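PDB 5CUV: acidocalcisomal pyrophosphatase from Trypanosoma cruzi, which probably hydrolyses inorganic diphosphate to phosphate with magnesium as cofactor. Local coordinates for residues W268-L273 against P294-E299; T276-D281 against H399-N404; I298-T303 against K330-S335. All coordinates share one frame; numbering follows the deposited sequence.

Contact 1: residues W268-L273 against P294-E299; sequences WNYGAL and PIDAIE
Tyr270 and Asp296 meet across two antiparallel strands, 269-272 and 296-299, with OH of Tyr270 2.8 Å from OD2 of Asp296 and ring and carboxylate planes 82° apart. Lys330 reaches both, hydrogen-bonding to the tyrosine hydroxyl and forming a salt bridge to Asp296, which also binds magnesium. CG of Tyr270 is anti to its backbone N (chi1 -169°), which carries the ring obliquely out towards Asp296; CG1 of Ile298 touches the ring edge, 3.5 Å from CD1 of Tyr270. On the same strand, CG2 of Ile298 meets CB of Trp268 at 3.6 Å. The other surface carries a polar pair and an apolar one. Asn269 and Glu299 run side by side with nearly coplanar end groups, but ND2 of Asn269 bonds only weakly to OE2 of Glu299 (3.3 Å); the stronger partner of ND2 is Thr303 O, and that of Glu299 is Ser335 N. The short side chain of Ala297 lets CD2 of Leu273 come close to the strand, 3.8 Å from CB of Ala297. Strand 224-228 flanks 269-272 and strand 326-335 flanks 296-299; helix 357-367 packs on Ile298 and on the indole of Trp268, which also meets Trp233 of the second subunit.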
loop_
_atom_site.group_PDB
_atom_site.type_symbol
_atom_site.label_atom_id
_atom_site.label_comp_id
_atom_site.label_asym_id
_atom_site.label_seq_id
_atom_site.Cartn_x
_atom_site.Cartn_y
_atom_site.Cartn_z
ATOM N N TRP A 268 17.038 -11.729 -3.460
ATOM C CA TRP A 268 15.737 -11.751 -4.061
ATOM C C TRP A 268 15.410 -13.214 -4.284
ATOM O O TRP A 268 16.256 -14.095 -4.099
ATOM C CB TRP A 268 15.944 -11.017 -5.367
ATOM C CG TRP A 268 16.524 -9.680 -5.126
ATOM C CD1 TRP A 268 15.850 -8.532 -4.756
ATOM C CD2 TRP A 268 17.926 -9.354 -5.065
ATOM N NE1 TRP A 268 16.752 -7.527 -4.454
ATOM C CE2 TRP A 268 18.028 -8.007 -4.631
ATOM C CE3 TRP A 268 19.107 -10.076 -5.321
ATOM C CZ2 TRP A 268 19.274 -7.372 -4.448
ATOM C CZ3 TRP A 268 20.321 -9.457 -5.137
ATOM C CH2 TRP A 268 20.404 -8.108 -4.701
ATOM N N ASN A 269 14.191 -13.502 -4.657
ATOM C CA ASN A 269 13.837 -14.864 -4.903
ATOM C C ASN A 269 14.391 -15.091 -6.306
ATOM O O ASN A 269 14.111 -14.307 -7.243
ATOM C CB ASN A 269 12.342 -14.982 -4.914
ATOM C CG ASN A 269 11.750 -14.814 -3.549
ATOM O OD1 ASN A 269 12.092 -15.587 -2.655
ATOM N ND2 ASN A 269 10.865 -13.808 -3.360
ATOM N N TYR A 270 15.175 -16.151 -6.447
ATOM C CA TYR A 270 15.784 -16.502 -7.697
ATOM C C TYR A 270 15.084 -17.747 -8.239
ATOM O O TYR A 270 14.881 -18.712 -7.523
ATOM C CB TYR A 270 17.252 -16.802 -7.457
ATOM C CG TYR A 270 18.067 -16.932 -8.715
ATOM C CD1 TYR A 270 18.317 -15.843 -9.517
ATOM C CD2 TYR A 270 18.641 -18.151 -9.060
ATOM C CE1 TYR A 270 19.133 -15.962 -10.631
ATOM C CE2 TYR A 270 19.455 -18.289 -10.153
ATOM C CZ TYR A 270 19.709 -17.194 -10.942
ATOM O OH TYR A 270 20.552 -17.336 -12.021
ATOM N N GLY A 271 14.697 -17.746 -9.501
ATOM C CA GLY A 271 14.038 -18.935 -9.981
ATOM C C GLY A 271 14.059 -19.070 -11.479
ATOM O O GLY A 271 15.005 -18.718 -12.166
ATOM N N ALA A 272 12.973 -19.539 -12.025
ATOM C CA ALA A 272 12.994 -19.686 -13.445
ATOM C C ALA A 272 11.601 -19.533 -14.049
ATOM O O ALA A 272 10.613 -19.600 -13.370
ATOM C CB ALA A 272 13.615 -21.068 -13.747
ATOM N N LEU A 273 11.501 -19.311 -15.335
ATOM C CA LEU A 273 10.170 -19.209 -15.896
ATOM C C LEU A 273 9.812 -20.539 -16.559
ATOM O O LEU A 273 10.625 -21.138 -17.215
ATOM C CB LEU A 273 10.133 -18.075 -16.904
ATOM C CG LEU A 273 10.573 -16.775 -16.262
ATOM C CD1 LEU A 273 10.472 -15.704 -17.303
ATOM C CD2 LEU A 273 9.716 -16.427 -15.100
ATOM N N PRO A 294 15.959 -23.579 -18.486
ATOM C CA PRO A 294 14.817 -22.671 -18.644
ATOM C C PRO A 294 15.426 -21.314 -18.310
ATOM O O PRO A 294 16.403 -21.243 -17.597
ATOM C CB PRO A 294 13.861 -23.119 -17.546
ATOM C CG PRO A 294 14.107 -24.586 -17.480
ATOM C CD PRO A 294 15.612 -24.735 -17.624
ATOM N N ILE A 295 14.875 -20.238 -18.833
ATOM C CA ILE A 295 15.404 -18.906 -18.555
ATOM C C ILE A 295 15.289 -18.565 -17.062
ATOM O O ILE A 295 14.322 -18.907 -16.397
ATOM C CB ILE A 295 14.683 -17.864 -19.416
ATOM C CG1 ILE A 295 15.597 -16.663 -19.614
ATOM C CG2 ILE A 295 13.359 -17.474 -18.775
ATOM C CD1 ILE A 295 15.238 -15.815 -20.835
ATOM N N ASP A 296 16.313 -17.913 -16.548
ATOM C CA ASP A 296 16.431 -17.558 -15.155
ATOM C C ASP A 296 15.747 -16.280 -14.824
ATOM O O ASP A 296 15.757 -15.316 -15.624
ATOM C CB ASP A 296 17.879 -17.397 -14.797
ATOM C CG ASP A 296 18.584 -18.660 -14.788
ATOM O OD1 ASP A 296 18.021 -19.642 -15.280
ATOM O OD2 ASP A 296 19.716 -18.694 -14.293
ATOM N N ALA A 297 15.191 -16.237 -13.619
ATOM C CA ALA A 297 14.478 -15.045 -13.231
ATOM C C ALA A 297 14.696 -14.676 -11.806
ATOM O O ALA A 297 14.821 -15.559 -10.954
ATOM C CB ALA A 297 12.990 -15.234 -13.504
ATOM N N ILE A 298 14.724 -13.369 -11.561
ATOM C CA ILE A 298 14.894 -12.781 -10.229
ATOM C C ILE A 298 13.620 -11.966 -9.883
ATOM O O ILE A 298 13.285 -11.017 -10.600
ATOM C CB ILE A 298 16.097 -11.855 -10.254
ATOM C CG1 ILE A 298 17.347 -12.646 -10.564
ATOM C CG2 ILE A 298 16.288 -11.191 -8.967
ATOM C CD1 ILE A 298 18.498 -11.742 -10.973
ATOM N N GLU A 299 12.892 -12.326 -8.817
ATOM C CA GLU A 299 11.651 -11.582 -8.456
ATOM C C GLU A 299 12.016 -10.661 -7.287
ATOM O O GLU A 299 12.396 -11.153 -6.240
ATOM C CB GLU A 299 10.502 -12.556 -8.058
ATOM C CG GLU A 299 9.101 -11.946 -7.726
ATOM C CD GLU A 299 8.972 -11.124 -6.363
ATOM O OE1 GLU A 299 8.247 -10.093 -6.383
ATOM O OE2 GLU A 299 9.530 -11.469 -5.282
#

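Contact 2: residues T276-D281 against H399-N404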
loop_
_atom_site.group_PDB
_atom_site.type_symbol
_atom_site.label_atom_id
_atom_site.label_comp_id
_atom_site.label_asym_id
_atom_site.label_seq_id
_atom_site.Cartn_x
_atom_site.Cartn_y
_atom_site.Cartn_z
ATOM N N THR A 276 10.200 -22.518 -21.059
ATOM C CA THR A 276 11.194 -21.748 -21.772
ATOM C C THR A 276 12.450 -22.580 -21.913
ATOM O O THR A 276 12.671 -23.538 -21.165
ATOM C CB THR A 276 11.554 -20.426 -21.064
ATOM O OG1 THR A 276 12.050 -20.667 -19.737
ATOM C CG2 THR A 276 10.357 -19.541 -21.012
ATOM N N TRP A 277 13.291 -22.201 -22.865
ATOM C CA TRP A 277 14.512 -22.954 -23.100
ATOM C C TRP A 277 15.609 -22.112 -23.815
ATOM O O TRP A 277 15.415 -21.607 -24.928
ATOM C CB TRP A 277 14.125 -24.224 -23.870
ATOM C CG TRP A 277 15.110 -25.282 -23.745
ATOM C CD1 TRP A 277 15.614 -25.781 -22.603
ATOM C CD2 TRP A 277 15.784 -25.933 -24.811
ATOM N NE1 TRP A 277 16.583 -26.705 -22.874
ATOM C CE2 TRP A 277 16.712 -26.821 -24.231
ATOM C CE3 TRP A 277 15.692 -25.853 -26.211
ATOM C CZ2 TRP A 277 17.575 -27.647 -25.002
ATOM C CZ3 TRP A 277 16.543 -26.677 -27.003
ATOM C CH2 TRP A 277 17.484 -27.569 -26.384
ATOM N N GLU A 278 16.735 -21.914 -23.124
ATOM C CA GLU A 278 17.889 -21.154 -23.650
ATOM C C GLU A 278 18.719 -22.233 -24.276
ATOM O O GLU A 278 19.649 -22.743 -23.608
ATOM C CB GLU A 278 18.728 -20.592 -22.513
ATOM C CG GLU A 278 17.985 -19.668 -21.655
ATOM C CD GLU A 278 17.715 -18.434 -22.425
ATOM O OE1 GLU A 278 18.572 -17.496 -22.321
ATOM O OE2 GLU A 278 16.671 -18.440 -23.147
ATOM N N SER A 279 18.412 -22.583 -25.529
ATOM C CA SER A 279 19.102 -23.702 -26.164
ATOM C C SER A 279 20.568 -23.452 -26.419
ATOM O O SER A 279 20.939 -22.354 -26.813
ATOM C CB SER A 279 18.406 -24.093 -27.480
ATOM O OG SER A 279 18.946 -25.315 -27.977
ATOM N N THR A 280 21.390 -24.462 -26.163
ATOM C CA THR A 280 22.803 -24.325 -26.415
ATOM C C THR A 280 22.994 -24.452 -27.911
ATOM O O THR A 280 24.044 -24.092 -28.441
ATOM C CB THR A 280 23.626 -25.355 -25.647
ATOM O OG1 THR A 280 23.623 -25.000 -24.255
ATOM C CG2 THR A 280 25.073 -25.365 -26.121
ATOM N N ASP A 281 21.976 -24.963 -28.600
ATOM C CA ASP A 281 22.019 -25.010 -30.067
ATOM C C ASP A 281 21.406 -23.693 -30.479
ATOM O O ASP A 281 20.345 -23.320 -29.976
ATOM C CB ASP A 281 21.120 -26.106 -30.677
ATOM C CG ASP A 281 21.591 -27.507 -30.352
ATOM O OD1 ASP A 281 22.740 -27.834 -30.745
ATOM O OD2 ASP A 281 20.816 -28.277 -29.706
ATOM N N HIS A 399 10.320 -19.100 -25.337
ATOM C CA HIS A 399 9.165 -19.953 -25.275
ATOM C C HIS A 399 9.140 -20.736 -26.603
ATOM O O HIS A 399 8.913 -21.967 -26.648
ATOM C CB HIS A 399 7.919 -19.114 -25.056
ATOM C CG HIS A 399 6.691 -19.926 -24.863
ATOM N ND1 HIS A 399 6.670 -21.066 -24.088
ATOM C CD2 HIS A 399 5.431 -19.753 -25.309
ATOM C CE1 HIS A 399 5.445 -21.561 -24.067
ATOM N NE2 HIS A 399 4.675 -20.779 -24.802
ATOM N N TYR A 400 9.404 -20.014 -27.683
ATOM C CA TYR A 400 9.443 -20.629 -28.979
ATOM C C TYR A 400 10.404 -21.853 -28.982
ATOM O O TYR A 400 9.976 -22.959 -29.350
ATOM C CB TYR A 400 9.824 -19.576 -30.060
ATOM C CG TYR A 400 10.046 -20.233 -31.418
ATOM C CD1 TYR A 400 8.983 -20.393 -32.317
ATOM C CD2 TYR A 400 11.301 -20.816 -31.744
ATOM C CE1 TYR A 400 9.147 -21.114 -33.493
ATOM C CE2 TYR A 400 11.475 -21.536 -32.896
ATOM C CZ TYR A 400 10.393 -21.692 -33.781
ATOM O OH TYR A 400 10.535 -22.469 -34.945
HETATM N N MSE A 401 11.675 -21.662 -28.562
HETATM C CA MSE A 401 12.626 -22.760 -28.508
HETATM C C MSE A 401 12.176 -23.857 -27.575
HETATM O O MSE A 401 12.429 -25.025 -27.796
HETATM C CB MSE A 401 13.975 -22.247 -28.007
HETATM C CG MSE A 401 14.666 -21.300 -28.975
HETATM SE SE MSE A 401 16.402 -20.713 -28.409
HETATM C CE MSE A 401 15.834 -19.421 -27.065
ATOM N N TRP A 402 11.500 -23.513 -26.504
ATOM C CA TRP A 402 10.997 -24.578 -25.643
ATOM C C TRP A 402 9.957 -25.348 -26.444
ATOM O O TRP A 402 9.840 -26.564 -26.309
ATOM C CB TRP A 402 10.304 -24.074 -24.381
ATOM C CG TRP A 402 9.515 -25.089 -23.723
ATOM C CD1 TRP A 402 9.959 -25.994 -22.864
ATOM C CD2 TRP A 402 8.098 -25.276 -23.834
ATOM N NE1 TRP A 402 8.912 -26.758 -22.395
ATOM C CE2 TRP A 402 7.755 -26.335 -22.983
ATOM C CE3 TRP A 402 7.080 -24.638 -24.570
ATOM C CZ2 TRP A 402 6.440 -26.785 -22.831
ATOM C CZ3 TRP A 402 5.754 -25.091 -24.419
ATOM C CH2 TRP A 402 5.451 -26.152 -23.553
ATOM N N GLY A 403 9.191 -24.619 -27.251
ATOM C CA GLY A 403 8.127 -25.240 -27.995
ATOM C C GLY A 403 8.671 -26.194 -29.026
ATOM O O GLY A 403 8.143 -27.307 -29.230
ATOM N N ASN A 404 9.747 -25.765 -29.673
ATOM C CA ASN A 404 10.309 -26.572 -30.725
ATOM C C ASN A 404 11.099 -27.721 -30.111
ATOM O O ASN A 404 11.302 -28.763 -30.719
ATOM C CB ASN A 404 11.089 -25.651 -31.676
ATOM C CG ASN A 404 12.461 -26.164 -32.010
ATOM O OD1 ASN A 404 12.616 -27.036 -32.893
ATOM N ND2 ASN A 404 13.488 -25.629 -31.311
#
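Trp402 and Met401, neighbours on helix 388-412, present their side chains to the loop 276-281, Trp402 at Thr276 and Met401 at Trp277 O and Ser279. The tight part lies at Thr276 and Trp277. CB of Trp402 rests 3.6 Å from the carbonyl carbon of Thr276, and CB of Trp277 sits 3.6 Å from CA of Trp402, so a methylene from each tryptophan lies against the backbone of the other segment. With CG of Trp402 anti to its backbone N (chi1 165°), the indole leads away from the loop, and its NE1 bonds to His202. The indole of Trp277 instead has Ser279 CA over one face, 3.9 Å above the plane, so the loop folds back on its own tryptophan. Met401, present as selenomethionine, extends from the helix and then bends at its last torsion (chi3 -76°); its SE lies 3.7 Å from O of Trp277 and 4.0 Å from CB of Ser279. A long, unbranched chain can follow the loop from one to the other. The packing is looser toward the outer ends. CG2 of Thr276 comes no nearer than 4.3 Å to N of His399, and Thr280 and Asp281 are exposed. Ser279 OG accepts from Asp281 N at 3.1 Å, an ST turn at the exposed end of the loop. Between the two segments the contact is therefore van der Waals packing, and directional bonds lie beside it: His399 ND1 to Gln275 O and Trp277 N to Ser398 OG. This is consistent with shape setting the fit and the flanking bonds adding direction, in a loop whose Glu278 side chain lies about 5 Å from the magnesium.

Contact 3: residues I298-T303 against K330-S335; sequences IEIGMT and KVICIS
Glu299 supplies the flat side-chain group of this contact, a carboxylate that meets the end of strand 326-335. Ser335 CB lies on one side of its plane, offset, 3.6 Å from CD of Glu299; the amide N of Gly301 lies on the other, and CG1 of Ile334 is beyond the OE1 end. OE1 takes the N-H of Ser335, nearly straight at 177°, and a weak bond from Gly301 N, which comes in tilted well out of the plane. The bend of the glutamate chain at chi2 (-71°) carries its acid group back to these amides, giving the buried group backbone donors at OE1, which would favour its charged form. Parallel bridging holds the rest, with Ile298 N to Val331 O at 2.8 Å and Ile300 N to Cys333 O at 2.8 Å. Ile298 and Ile332 point the same way, CD1 of Ile298 lying 4.2 Å from CD1 of Ile332. Branched apolar residues fit this face: helix 357-367 packs on Ile298 and Ile300, and Phe385 on Ile332. CB of Glu299 lies on SG of Cys333 (3.8 Å) on the opposite face. A parallel pair of strands within an otherwise antiparallel five-stranded barrel is the mark of the OB fold of soluble family I pyrophosphatases.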
loop_
_atom_site.group_PDB
_atom_site.type_symbol
_atom_site.label_atom_id
_atom_site.label_comp_id
_atom_site.label_asym_id
_atom_site.label_seq_id
_atom_site.Cartn_x
_atom_site.Cartn_y
_atom_site.Cartn_z
ATOM N N ILE A 298 14.724 -13.369 -11.561
ATOM C CA ILE A 298 14.894 -12.781 -10.229
ATOM C C ILE A 298 13.620 -11.966 -9.883
ATOM O O ILE A 298 13.285 -11.017 -10.600
ATOM C CB ILE A 298 16.097 -11.855 -10.254
ATOM C CG1 ILE A 298 17.347 -12.646 -10.564
ATOM C CG2 ILE A 298 16.288 -11.191 -8.967
ATOM C CD1 ILE A 298 18.498 -11.742 -10.973
ATOM N N GLU A 299 12.892 -12.326 -8.817
ATOM C CA GLU A 299 11.651 -11.582 -8.456
ATOM C C GLU A 299 12.016 -10.661 -7.287
ATOM O O GLU A 299 12.396 -11.153 -6.240
ATOM C CB GLU A 299 10.502 -12.556 -8.058
ATOM C CG GLU A 299 9.101 -11.946 -7.726
ATOM C CD GLU A 299 8.972 -11.124 -6.363
ATOM O OE1 GLU A 299 8.247 -10.093 -6.383
ATOM O OE2 GLU A 299 9.530 -11.469 -5.282
ATOM N N ILE A 300 11.839 -9.348 -7.458
ATOM C CA ILE A 300 12.207 -8.358 -6.468
ATOM C C ILE A 300 11.208 -7.829 -5.419
ATOM O O ILE A 300 11.477 -6.837 -4.770
ATOM C CB ILE A 300 12.906 -7.166 -7.170
ATOM C CG1 ILE A 300 11.907 -6.242 -7.830
ATOM C CG2 ILE A 300 13.894 -7.706 -8.251
ATOM C CD1 ILE A 300 12.574 -5.235 -8.784
ATOM N N GLY A 301 10.086 -8.520 -5.184
ATOM C CA GLY A 301 9.171 -8.052 -4.143
ATOM C C GLY A 301 9.778 -8.356 -2.783
ATOM O O GLY A 301 10.797 -9.054 -2.672
HETATM N N MSE A 302 9.120 -7.920 -1.765
HETATM C CA MSE A 302 9.388 -8.064 -0.382
HETATM C C MSE A 302 9.191 -9.312 0.293
HETATM O O MSE A 302 9.709 -9.537 1.155
HETATM C CB MSE A 302 8.668 -7.027 0.413
HETATM C CG MSE A 302 7.190 -7.049 0.591
HETATM SE SE MSE A 302 6.200 -5.893 1.595
HETATM C CE MSE A 302 6.629 -4.256 1.012
ATOM N N THR A 303 8.534 -10.166 -0.288
ATOM C CA THR A 303 8.175 -11.461 0.256
ATOM C C THR A 303 9.027 -12.587 -0.267
ATOM O O THR A 303 9.275 -12.682 -1.492
ATOM C CB THR A 303 6.685 -11.875 -0.035
ATOM O OG1 THR A 303 5.813 -10.895 0.516
ATOM C CG2 THR A 303 6.354 -13.204 0.611
ATOM N N LYS A 330 18.825 -13.002 -17.142
ATOM C CA LYS A 330 18.217 -13.013 -15.842
ATOM C C LYS A 330 17.065 -12.018 -15.981
ATOM O O LYS A 330 17.295 -10.809 -16.095
ATOM C CB LYS A 330 19.266 -12.592 -14.823
ATOM C CG LYS A 330 20.460 -13.520 -14.940
ATOM C CD LYS A 330 20.970 -14.033 -13.653
ATOM C CE LYS A 330 22.109 -15.000 -13.927
ATOM N NZ LYS A 330 21.689 -16.386 -14.237
ATOM N N VAL A 331 15.836 -12.548 -16.066
ATOM C CA VAL A 331 14.653 -11.694 -16.184
ATOM C C VAL A 331 14.407 -11.052 -14.834
ATOM O O VAL A 331 14.436 -11.736 -13.806
ATOM C CB VAL A 331 13.390 -12.495 -16.561
ATOM C CG1 VAL A 331 12.110 -11.651 -16.393
ATOM C CG2 VAL A 331 13.491 -12.920 -17.941
ATOM N N ILE A 332 14.199 -9.747 -14.834
ATOM C CA ILE A 332 13.903 -9.033 -13.598
ATOM C C ILE A 332 12.392 -8.887 -13.564
ATOM O O ILE A 332 11.813 -8.322 -14.478
ATOM C CB ILE A 332 14.508 -7.612 -13.591
ATOM C CG1 ILE A 332 15.981 -7.667 -13.984
ATOM C CG2 ILE A 332 14.317 -6.998 -12.255
ATOM C CD1 ILE A 332 16.792 -8.505 -13.032
ATOM N N CYS A 333 11.765 -9.379 -12.513
ATOM C CA CYS A 333 10.336 -9.326 -12.407
ATOM C C CYS A 333 9.920 -9.078 -10.955
ATOM O O CYS A 333 10.775 -9.096 -10.050
ATOM C CB CYS A 333 9.752 -10.659 -12.862
ATOM S SG CYS A 333 10.191 -12.054 -11.779
ATOM N N ILE A 334 8.614 -8.851 -10.739
ATOM C CA ILE A 334 8.100 -8.640 -9.410
ATOM C C ILE A 334 6.748 -9.312 -9.280
ATOM O O ILE A 334 5.931 -9.286 -10.188
ATOM C CB ILE A 334 7.954 -7.104 -9.035
ATOM C CG1 ILE A 334 7.511 -7.001 -7.555
ATOM C CG2 ILE A 334 6.960 -6.343 -10.006
ATOM C CD1 ILE A 334 7.311 -5.654 -7.081
ATOM N N SER A 335 6.516 -9.946 -8.143
ATOM C CA SER A 335 5.257 -10.582 -7.897
ATOM C C SER A 335 4.049 -9.591 -7.948
ATOM O O SER A 335 4.091 -8.542 -7.336
ATOM C CB SER A 335 5.360 -11.208 -6.538
ATOM O OG SER A 335 4.095 -11.371 -5.968
#

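Overall arrangement
Read from the N terminus, contact 1 closes first: strand 269-272 leaves into a 20-residue loop without regular structure and returns as strand 296-299. Contact 2 starts inside that loop, at 276-281, and closes only at helix 388-412, so contacts 1 and 2 cross; they touch where Thr276 OG1 meets Ile295 N. Contact 3 begins where contact 1 ends, sharing Ile298 and Glu299, and closes after strand 310-323 has passed, on strand 326-335; it is nested wholly within the loop of contact 2. Contacts 1 and 3 thus line up three adjacent strands of the barrel, with their centres about 8 Å apart, and contact 2 ties the loop between two of them to the C-terminal helix.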